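Local coordinates for protein LRA-12 (Uncultured bacterium, PDB 5AEB) that probably hydrolyses beta-lactam antibiotics, carbapenems among them, as a class B3 metallo-beta-lactamase with two zinc ions in its active site, at residues Y31-Y36 / L61-N66; N185-V190 / E256-L261; L218-W223 / K252-S257. All coordinates share one frame; numbering follows the deposited sequence.

Interaction 1. Residues Y31-Y36 / L61-N66; sequences YYIGTY and LQIKNN
One direct hydrogen bond joins the loop that follows strand 30-32 to helix 60-69: Asn66 ND2 gives a proton to Ile33 O at 2.8 Å, nearly straight at 162°. The oxygen lies in the plane of the Asn66 amide, but the donor sits well above the carbonyl plane of Ile33, with a C=O...N angle of 103°, so the bond is not directed at a lone pair. With its first torsion at -68°, Asn66 keeps CG beside its own backbone N, and the amide projects from the helix toward the loop.

A water extends this polar link. It lies within hydrogen-bonding distance of two oxygens, 2.7 Å from Gly34 O and 2.6 Å from Gln62 OE1, and accepts from Asn66 ND2, so one amide nitrogen serves both a carbonyl and the water, bridging two side chains one helical turn apart. Within the loop, Tyr32 OH donates to Thr35 O at 2.7 Å in the carbonyl plane.

Apolar contact fills in around these bonds. The side chains of Ile33 and Ile63 cross at about a right angle, CD1 of Ile33 lying 4.1 Å from CG2 of Ile63, while Ile33 CB rests 3.8 Å from Asn66 CB. Beyond the pair, Ile33 packs on Leu42 of strand 41-45 and Ile63 on Ile96 of helix 93-100.

A close methyl-to-oxygen contact stands apart from these: Thr35 CG2 lies 3.2 Å from Gln62 OE1, the threonine hydroxyl being turned instead to Trp17 O and Leu38 N.

Helix 60-69 thus packs on the loop leaving strand 30-32, at the margin of the seven-stranded sheet in the alpha-beta/beta-alpha sandwich of the metallo-beta-lactamase fold. The loop then runs on toward the active site: the side chain of Thr35 is about 10 Å from a zinc ion.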
loop_
_atom_site.group_PDB
_atom_site.type_symbol
_atom_site.label_atom_id
_atom_site.label_comp_id
_atom_site.label_asym_id
_atom_site.label_seq_id
_atom_site.Cartn_x
_atom_site.Cartn_y
_atom_site.Cartn_z
ATOM N N TYR A 31 11.630 3.129 -4.573
ATOM C CA TYR A 31 12.129 3.885 -3.431
ATOM C C TYR A 31 11.057 3.915 -2.358
ATOM O O TYR A 31 9.836 3.877 -2.650
ATOM C CB TYR A 31 12.504 5.340 -3.834
ATOM C CG TYR A 31 13.585 5.463 -4.903
ATOM C CD1 TYR A 31 13.296 5.210 -6.232
ATOM C CD2 TYR A 31 14.892 5.869 -4.576
ATOM C CE1 TYR A 31 14.258 5.302 -7.199
ATOM C CE2 TYR A 31 15.877 5.995 -5.551
ATOM C CZ TYR A 31 15.544 5.704 -6.858
ATOM O OH TYR A 31 16.453 5.809 -7.869
ATOM N N TYR A 32 11.515 3.968 -1.122
ATOM C CA TYR A 32 10.667 4.169 0.053
ATOM C C TYR A 32 10.622 5.649 0.391
ATOM O O TYR A 32 11.683 6.264 0.665
ATOM C CB TYR A 32 11.233 3.429 1.265
ATOM C CG TYR A 32 10.305 3.405 2.456
ATOM C CD1 TYR A 32 10.330 4.422 3.412
ATOM C CD2 TYR A 32 9.387 2.365 2.619
ATOM C CE1 TYR A 32 9.467 4.418 4.495
ATOM C CE2 TYR A 32 8.519 2.334 3.708
ATOM C CZ TYR A 32 8.559 3.374 4.649
ATOM O OH TYR A 32 7.700 3.338 5.734
ATOM N N ILE A 33 9.408 6.193 0.487
ATOM C CA ILE A 33 9.239 7.633 0.750
ATOM C C ILE A 33 8.209 7.904 1.843
ATOM O O ILE A 33 7.596 8.981 1.912
ATOM C CB ILE A 33 8.890 8.441 -0.540
ATOM C CG1 ILE A 33 7.623 7.888 -1.176
ATOM C CG2 ILE A 33 10.077 8.445 -1.501
ATOM C CD1 ILE A 33 7.024 8.779 -2.250
ATOM N N GLY A 34 8.042 6.927 2.717
ATOM C CA GLY A 34 6.946 6.995 3.681
ATOM C C GLY A 34 7.418 7.461 5.035
ATOM O O GLY A 34 8.532 8.009 5.176
ATOM N N THR A 35 6.587 7.228 6.042
ATOM C CA THR A 35 6.956 7.574 7.394
ATOM C C THR A 35 7.665 6.395 8.029
ATOM O O THR A 35 7.989 5.418 7.366
ATOM C CB THR A 35 5.744 8.013 8.254
ATOM O OG1 THR A 35 4.880 6.899 8.532
ATOM C CG2 THR A 35 4.997 9.141 7.583
ATOM N N TYR A 36 7.927 6.501 9.318
ATOM C CA TYR A 36 8.641 5.461 10.003
ATOM C C TYR A 36 7.856 4.132 9.923
ATOM O O TYR A 36 8.485 3.086 9.769
ATOM C CB TYR A 36 8.977 5.866 11.443
ATOM C CG TYR A 36 9.883 4.870 12.126
ATOM C CD1 TYR A 36 9.340 3.768 12.783
ATOM C CD2 TYR A 36 11.284 5.021 12.117
ATOM C CE1 TYR A 36 10.139 2.832 13.404
ATOM C CE2 TYR A 36 12.104 4.085 12.750
ATOM C CZ TYR A 36 11.520 2.988 13.386
ATOM O OH TYR A 36 12.266 2.019 14.015
ATOM N N LEU A 61 3.478 16.874 3.340
ATOM C CA LEU A 61 4.784 17.574 3.429
ATOM C C LEU A 61 5.999 16.627 3.344
ATOM O O LEU A 61 6.902 16.843 2.531
ATOM C CB LEU A 61 4.866 18.442 4.688
ATOM C CG LEU A 61 6.189 19.166 5.042
ATOM C CD1 LEU A 61 6.717 20.030 3.876
ATOM C CD2 LEU A 61 6.004 19.991 6.325
ATOM N N GLN A 62 6.009 15.580 4.177
ATOM C CA GLN A 62 7.113 14.626 4.211
ATOM C C GLN A 62 7.297 13.946 2.869
ATOM O O GLN A 62 8.412 13.750 2.439
ATOM C CB GLN A 62 6.832 13.517 5.224
ATOM C CG GLN A 62 7.156 13.836 6.654
ATOM C CD GLN A 62 6.673 12.711 7.541
ATOM O OE1 GLN A 62 7.143 11.574 7.419
ATOM N NE2 GLN A 62 5.695 12.999 8.397
ATOM N N ILE A 63 6.194 13.517 2.265
ATOM C CA ILE A 63 6.215 12.851 0.958
ATOM C C ILE A 63 6.864 13.723 -0.136
ATOM O O ILE A 63 7.804 13.278 -0.812
ATOM C CB ILE A 63 4.797 12.368 0.552
ATOM C CG1 ILE A 63 4.365 11.244 1.482
ATOM C CG2 ILE A 63 4.773 11.897 -0.910
ATOM C CD1 ILE A 63 2.864 11.113 1.645
ATOM N N LYS A 64 6.391 14.971 -0.258
ATOM C CA LYS A 64 6.969 15.927 -1.204
ATOM C C LYS A 64 8.462 16.103 -0.921
ATOM O O LYS A 64 9.262 16.108 -1.858
ATOM C CB LYS A 64 6.273 17.302 -1.162
ATOM C CG LYS A 64 4.743 17.267 -1.165
ATOM C CD LYS A 64 4.057 18.343 -2.020
ATOM C CE LYS A 64 4.405 19.789 -1.704
ATOM N NZ LYS A 64 3.294 20.513 -1.031
ATOM N N ASN A 65 8.823 16.221 0.360
ATOM C CA ASN A 65 10.221 16.425 0.768
ATOM C C ASN A 65 11.075 15.213 0.435
ATOM O O ASN A 65 12.196 15.363 -0.069
ATOM C CB ASN A 65 10.336 16.697 2.266
ATOM C CG ASN A 65 9.912 18.100 2.648
ATOM O OD1 ASN A 65 9.813 19.003 1.800
ATOM N ND2 ASN A 65 9.644 18.294 3.939
ATOM N N ASN A 66 10.550 14.020 0.754
ATOM C CA ASN A 66 11.242 12.762 0.480
ATOM C C ASN A 66 11.546 12.582 -0.996
ATOM O O ASN A 66 12.646 12.196 -1.361
ATOM C CB ASN A 66 10.445 11.560 1.012
ATOM C CG ASN A 66 10.384 11.519 2.518
ATOM O OD1 ASN A 66 11.146 12.209 3.193
ATOM N ND2 ASN A 66 9.469 10.711 3.062
HETATM O O HOH W 1 9.138 10.407 6.167
#

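Interaction 2. Residues N185-V190 / E256-L261; sequences NMPTIV and ESLDKL
An inverse gamma turn centred on Pro187 brings the loop after strand 178-184 against helix 251-267 in the metallo-beta-lactamase fold. Leu261 makes the largest contribution and spreads its two methyls over the turn. Leu261 CD1 presses on Pro187 CD at 3.5 Å, tighter than usual for two carbons, and also meets Met186 CB. Leu261 CD2 reaches Thr188 CG2 at 3.5 Å, where the two side chains run side by side in the same direction. One turn back along the helix, Leu258 CD2 touches both Pro187 CD and Met186 CE, each at 3.8 Å, crossing both residues at about a right angle. Bends at chi2 (-48°) and chi3 (-79°) turn the methionine methyl toward the helix, bringing Met186 CE to 3.3 Å from Ser257 OG.

The turn itself is closed by a bond from Thr188 N to Met186 O. Behind it, Pro187 leans on Leu212 and Met215 of helix 204-216, and Met186 on Trp223 and Ala225 of strand 222-225. Thr188 connects this packing to the metal centre: its side chain is about 3 Å from that of the zinc ligand His161, and its carbonyl accepts from Tyr208 OH and, weakly, from His161 ND1. No direct hydrogen bond crosses between the segments, but a water donates to Pro187 O at 2.8 Å and to Leu261 O at 2.7 Å.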
loop_
_atom_site.group_PDB
_atom_site.type_symbol
_atom_site.label_atom_id
_atom_site.label_comp_id
_atom_site.label_asym_id
_atom_site.label_seq_id
_atom_site.Cartn_x
_atom_site.Cartn_y
_atom_site.Cartn_z
ATOM N N ASN A 185 -0.341 -6.062 0.111
ATOM C CA ASN A 185 -1.195 -5.704 1.213
ATOM C C ASN A 185 -1.480 -6.946 2.064
ATOM O O ASN A 185 -2.248 -7.809 1.654
ATOM C CB ASN A 185 -2.478 -5.041 0.766
ATOM C CG ASN A 185 -3.126 -4.310 1.911
ATOM O OD1 ASN A 185 -4.065 -4.833 2.542
ATOM N ND2 ASN A 185 -2.534 -3.173 2.288
ATOM N N MET A 186 -0.865 -7.041 3.238
ATOM C CA MET A 186 -1.026 -8.248 4.103
ATOM C C MET A 186 -2.500 -8.360 4.578
ATOM O O MET A 186 -3.098 -7.351 4.960
ATOM C CB MET A 186 -0.052 -8.214 5.298
ATOM C CG MET A 186 1.423 -8.018 4.891
ATOM S SD MET A 186 1.906 -9.123 3.554
ATOM C CE MET A 186 2.168 -10.659 4.445
ATOM N N PRO A 187 -3.083 -9.576 4.548
ATOM C CA PRO A 187 -4.494 -9.760 4.935
ATOM C C PRO A 187 -4.689 -9.778 6.447
ATOM O O PRO A 187 -5.027 -10.799 7.024
ATOM C CB PRO A 187 -4.843 -11.120 4.324
ATOM C CG PRO A 187 -3.535 -11.860 4.366
ATOM C CD PRO A 187 -2.480 -10.839 4.065
ATOM N N THR A 188 -4.453 -8.648 7.083
ATOM C CA THR A 188 -4.715 -8.523 8.478
ATOM C C THR A 188 -6.225 -8.320 8.631
ATOM O O THR A 188 -6.901 -7.894 7.685
ATOM C CB THR A 188 -3.913 -7.352 9.066
ATOM O OG1 THR A 188 -4.254 -6.142 8.371
ATOM C CG2 THR A 188 -2.369 -7.621 8.932
ATOM N N ILE A 189 -6.737 -8.666 9.802
ATOM C CA ILE A 189 -8.145 -8.516 10.122
ATOM C C ILE A 189 -8.338 -7.321 11.042
ATOM O O ILE A 189 -7.661 -7.169 12.083
ATOM C CB ILE A 189 -8.721 -9.792 10.764
ATOM C CG1 ILE A 189 -8.614 -10.959 9.770
ATOM C CG2 ILE A 189 -10.153 -9.568 11.268
ATOM C CD1 ILE A 189 -8.865 -12.300 10.409
ATOM N N VAL A 190 -9.290 -6.494 10.662
ATOM C CA VAL A 190 -9.476 -5.204 11.282
ATOM C C VAL A 190 -10.594 -5.273 12.339
ATOM O O VAL A 190 -10.603 -4.494 13.283
ATOM C CB VAL A 190 -9.758 -4.150 10.169
ATOM C CG1 VAL A 190 -10.556 -2.960 10.673
ATOM C CG2 VAL A 190 -8.460 -3.694 9.538
ATOM N N GLU A 256 6.060 -16.671 7.180
ATOM C CA GLU A 256 5.759 -16.621 8.626
ATOM C C GLU A 256 4.564 -15.686 8.856
ATOM O O GLU A 256 3.654 -15.989 9.634
ATOM C CB GLU A 256 6.947 -16.114 9.468
ATOM C CG GLU A 256 7.938 -17.171 9.922
ATOM C CD GLU A 256 9.261 -16.590 10.451
ATOM O OE1 GLU A 256 9.367 -15.356 10.648
ATOM O OE2 GLU A 256 10.218 -17.367 10.648
ATOM N N SER A 257 4.572 -14.560 8.152
ATOM C CA SER A 257 3.542 -13.575 8.292
ATOM C C SER A 257 2.183 -14.130 7.800
ATOM O O SER A 257 1.152 -13.950 8.466
ATOM C CB SER A 257 3.961 -12.307 7.556
ATOM O OG SER A 257 2.932 -11.371 7.572
ATOM N N LEU A 258 2.175 -14.833 6.669
ATOM C CA LEU A 258 0.911 -15.361 6.169
ATOM C C LEU A 258 0.361 -16.508 7.045
ATOM O O LEU A 258 -0.858 -16.685 7.154
ATOM C CB LEU A 258 1.015 -15.799 4.709
ATOM C CG LEU A 258 1.166 -14.705 3.646
ATOM C CD1 LEU A 258 1.332 -15.355 2.287
ATOM C CD2 LEU A 258 0.006 -13.711 3.637
ATOM N N ASP A 259 1.271 -17.301 7.620
ATOM C CA ASP A 259 0.930 -18.330 8.587
ATOM C C ASP A 259 0.151 -17.703 9.746
ATOM O O ASP A 259 -0.966 -18.118 10.028
ATOM C CB ASP A 259 2.217 -18.971 9.111
ATOM C CG ASP A 259 2.004 -20.353 9.648
ATOM O OD1 ASP A 259 0.849 -20.828 9.724
ATOM O OD2 ASP A 259 3.013 -20.991 9.997
ATOM N N LYS A 260 0.752 -16.698 10.393
ATOM C CA LYS A 260 0.109 -15.931 11.467
ATOM C C LYS A 260 -1.250 -15.365 11.042
ATOM O O LYS A 260 -2.234 -15.480 11.763
ATOM C CB LYS A 260 1.009 -14.807 11.913
ATOM C CG LYS A 260 2.069 -15.269 12.901
ATOM C CD LYS A 260 3.403 -14.551 12.720
ATOM C CE LYS A 260 3.321 -13.071 13.115
ATOM N NZ LYS A 260 4.260 -12.205 12.343
ATOM N N LEU A 261 -1.319 -14.803 9.844
ATOM C CA LEU A 261 -2.558 -14.216 9.407
ATOM C C LEU A 261 -3.610 -15.298 9.083
ATOM O O LEU A 261 -4.809 -15.063 9.223
ATOM C CB LEU A 261 -2.318 -13.255 8.244
ATOM C CG LEU A 261 -1.381 -12.065 8.514
ATOM C CD1 LEU A 261 -1.111 -11.377 7.201
ATOM C CD2 LEU A 261 -1.918 -11.074 9.548
HETATM O O HOH W 2 -5.469 -12.408 9.218
#

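Interaction 3. Residues L218-W223 / K252-S257; sequences LSFDIW and KGYDES
Tyr254 stands between two other aromatic residues, offering a face to one and an edge to the other. Phe220 points its rim at the phenol: Phe220 CZ lies 3.4 Å above the plane of the Tyr254 ring and over its centre, the centroids 4.7 Å apart and the planes at 76°, an edge-to-face (T-shaped) pair. The next pair follows the same pattern with the roles exchanged, the edge of Tyr254 being turned to the face of Trp223 with CD1 of Tyr254 3.7 Å from Trp223 CD2 and the planes at 67°. Tyr254 CB adds a CH-pi contact, 3.7 Å from the centroid of the five-membered ring of Trp223. The indole also abuts the helix backbone, Trp223 CZ2 meeting Tyr254 N at 3.4 Å and the carbonyl carbon of Gly253 at 3.6 Å.

The torsions set up this cluster. Phe220 and Trp223 both hold CG in the crowded position between backbone N and carbonyl carbon, whereas Tyr254 extends from the helix with CG anti to N. The polar groups of the last two have partners nearby: Trp223 NE1 bonds to Asp250 O, and Tyr254 OH to Met215 O at the end of helix 204-216. The cluster thus packs the start of helix 251-267 against outermost strand 222-225 of the five-stranded sheet and the loop leading into it, with Leu182 of adjacent strand 178-184 touching both Phe220 and Tyr254.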
loop_
_atom_site.group_PDB
_atom_site.type_symbol
_atom_site.label_atom_id
_atom_site.label_comp_id
_atom_site.label_asym_id
_atom_site.label_seq_id
_atom_site.Cartn_x
_atom_site.Cartn_y
_atom_site.Cartn_z
ATOM N N LEU A 218 2.088 -16.701 -4.690
ATOM C CA LEU A 218 2.812 -15.687 -5.442
ATOM C C LEU A 218 4.331 -15.972 -5.389
ATOM O O LEU A 218 4.822 -16.503 -4.386
ATOM C CB LEU A 218 2.531 -14.316 -4.855
ATOM C CG LEU A 218 1.121 -13.763 -5.138
ATOM C CD1 LEU A 218 0.875 -12.439 -4.447
ATOM C CD2 LEU A 218 0.912 -13.641 -6.644
ATOM N N SER A 219 5.053 -15.654 -6.463
ATOM C CA SER A 219 6.521 -15.627 -6.401
ATOM C C SER A 219 7.133 -14.279 -6.817
ATOM O O SER A 219 6.620 -13.578 -7.709
ATOM C CB SER A 219 7.161 -16.794 -7.166
ATOM O OG SER A 219 6.550 -16.920 -8.412
ATOM N N PHE A 220 8.244 -13.955 -6.142
ATOM C CA PHE A 220 8.907 -12.659 -6.223
ATOM C C PHE A 220 10.276 -12.798 -5.507
ATOM O O PHE A 220 10.517 -13.774 -4.735
ATOM C CB PHE A 220 8.052 -11.597 -5.491
ATOM C CG PHE A 220 7.603 -12.052 -4.126
ATOM C CD1 PHE A 220 8.451 -11.931 -3.015
ATOM C CD2 PHE A 220 6.344 -12.644 -3.955
ATOM C CE1 PHE A 220 8.050 -12.410 -1.756
ATOM C CE2 PHE A 220 5.951 -13.103 -2.705
ATOM C CZ PHE A 220 6.797 -13.001 -1.605
ATOM N N ASP A 221 11.133 -11.814 -5.737
ATOM C CA ASP A 221 12.440 -11.745 -5.119
ATOM C C ASP A 221 12.347 -10.929 -3.832
ATOM O O ASP A 221 12.937 -11.293 -2.824
ATOM C CB ASP A 221 13.412 -11.094 -6.102
ATOM C CG ASP A 221 13.591 -11.928 -7.373
ATOM O OD1 ASP A 221 13.887 -13.155 -7.215
ATOM O OD2 ASP A 221 13.422 -11.403 -8.509
ATOM N N ILE A 222 11.568 -9.844 -3.884
ATOM C CA ILE A 222 11.425 -8.873 -2.800
ATOM C C ILE A 222 9.943 -8.575 -2.531
ATOM O O ILE A 222 9.141 -8.416 -3.470
ATOM C CB ILE A 222 12.165 -7.553 -3.159
ATOM C CG1 ILE A 222 13.688 -7.825 -3.265
ATOM C CG2 ILE A 222 11.792 -6.403 -2.208
ATOM C CD1 ILE A 222 14.462 -6.646 -3.814
ATOM N N TRP A 223 9.573 -8.573 -1.254
ATOM C CA TRP A 223 8.248 -8.160 -0.863
ATOM C C TRP A 223 8.362 -6.999 0.079
ATOM O O TRP A 223 9.289 -6.930 0.934
ATOM C CB TRP A 223 7.449 -9.288 -0.235
ATOM C CG TRP A 223 7.924 -9.757 1.124
ATOM C CD1 TRP A 223 9.051 -10.519 1.402
ATOM C CD2 TRP A 223 7.286 -9.526 2.436
ATOM N NE1 TRP A 223 9.161 -10.748 2.740
ATOM C CE2 TRP A 223 8.134 -10.186 3.419
ATOM C CE3 TRP A 223 6.137 -8.860 2.870
ATOM C CZ2 TRP A 223 7.844 -10.169 4.788
ATOM C CZ3 TRP A 223 5.844 -8.861 4.241
ATOM C CH2 TRP A 223 6.678 -9.509 5.176
ATOM N N LYS A 252 10.989 -16.446 3.893
ATOM C CA LYS A 252 10.607 -16.970 5.221
ATOM C C LYS A 252 9.750 -15.947 5.971
ATOM O O LYS A 252 8.731 -16.317 6.554
ATOM C CB LYS A 252 11.821 -17.364 6.092
ATOM C CG LYS A 252 11.416 -18.188 7.314
ATOM C CD LYS A 252 12.566 -18.675 8.185
ATOM C CE LYS A 252 13.447 -17.522 8.619
ATOM N NZ LYS A 252 12.715 -16.542 9.441
ATOM N N GLY A 253 10.161 -14.667 5.931
ATOM C CA GLY A 253 9.413 -13.612 6.626
ATOM C C GLY A 253 7.980 -13.515 6.122
ATOM O O GLY A 253 7.036 -13.415 6.896
ATOM N N TYR A 254 7.838 -13.553 4.802
ATOM C CA TYR A 254 6.556 -13.517 4.127
ATOM C C TYR A 254 5.643 -14.709 4.508
ATOM O O TYR A 254 4.479 -14.518 4.900
ATOM C CB TYR A 254 6.802 -13.460 2.627
ATOM C CG TYR A 254 5.576 -13.398 1.744
ATOM C CD1 TYR A 254 4.931 -12.179 1.506
ATOM C CD2 TYR A 254 5.094 -14.546 1.106
ATOM C CE1 TYR A 254 3.833 -12.102 0.673
ATOM C CE2 TYR A 254 3.995 -14.488 0.253
ATOM C CZ TYR A 254 3.359 -13.254 0.055
ATOM O OH TYR A 254 2.271 -13.136 -0.794
ATOM N N ASP A 255 6.189 -15.917 4.376
ATOM C CA ASP A 255 5.523 -17.133 4.807
ATOM C C ASP A 255 5.161 -17.123 6.300
ATOM O O ASP A 255 4.062 -17.536 6.638
ATOM C CB ASP A 255 6.343 -18.384 4.433
ATOM C CG ASP A 255 6.360 -18.674 2.912
ATOM O OD1 ASP A 255 5.365 -18.396 2.187
ATOM O OD2 ASP A 255 7.382 -19.232 2.440
ATOM N N GLU A 256 6.060 -16.671 7.180
ATOM C CA GLU A 256 5.759 -16.621 8.626
ATOM C C GLU A 256 4.564 -15.686 8.856
ATOM O O GLU A 256 3.654 -15.989 9.634
ATOM C CB GLU A 256 6.947 -16.114 9.468
ATOM C CG GLU A 256 7.938 -17.171 9.922
ATOM C CD GLU A 256 9.261 -16.590 10.451
ATOM O OE1 GLU A 256 9.367 -15.356 10.648
ATOM O OE2 GLU A 256 10.218 -17.367 10.648
ATOM N N SER A 257 4.572 -14.560 8.152
ATOM C CA SER A 257 3.542 -13.575 8.292
ATOM C C SER A 257 2.183 -14.130 7.800
ATOM O O SER A 257 1.152 -13.950 8.466
ATOM C CB SER A 257 3.961 -12.307 7.556
ATOM O OG SER A 257 2.932 -11.371 7.572
#

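In the fold
Interactions 2 and 3 are neighbours on helix 251-267, their segments overlapping at Glu256 and Ser257, and they touch where Met186 SD meets Trp223 CZ3 at 4.0 Å. Together they fasten successive turns of that helix to a loop beside the zinc site and to the edge of the five-stranded sheet. Interaction 1 lies apart, its centre about 25 Å from that of interaction 2 and across the chain's centre from it, and joins a helix to the seven-stranded sheet's side of the fold. It is the buried contact of the three, yet the one with a direct hydrogen bond between its segments; of the partly buried others, interaction 2 is mainly aliphatic packing with one bridging water and interaction 3 aromatic packing.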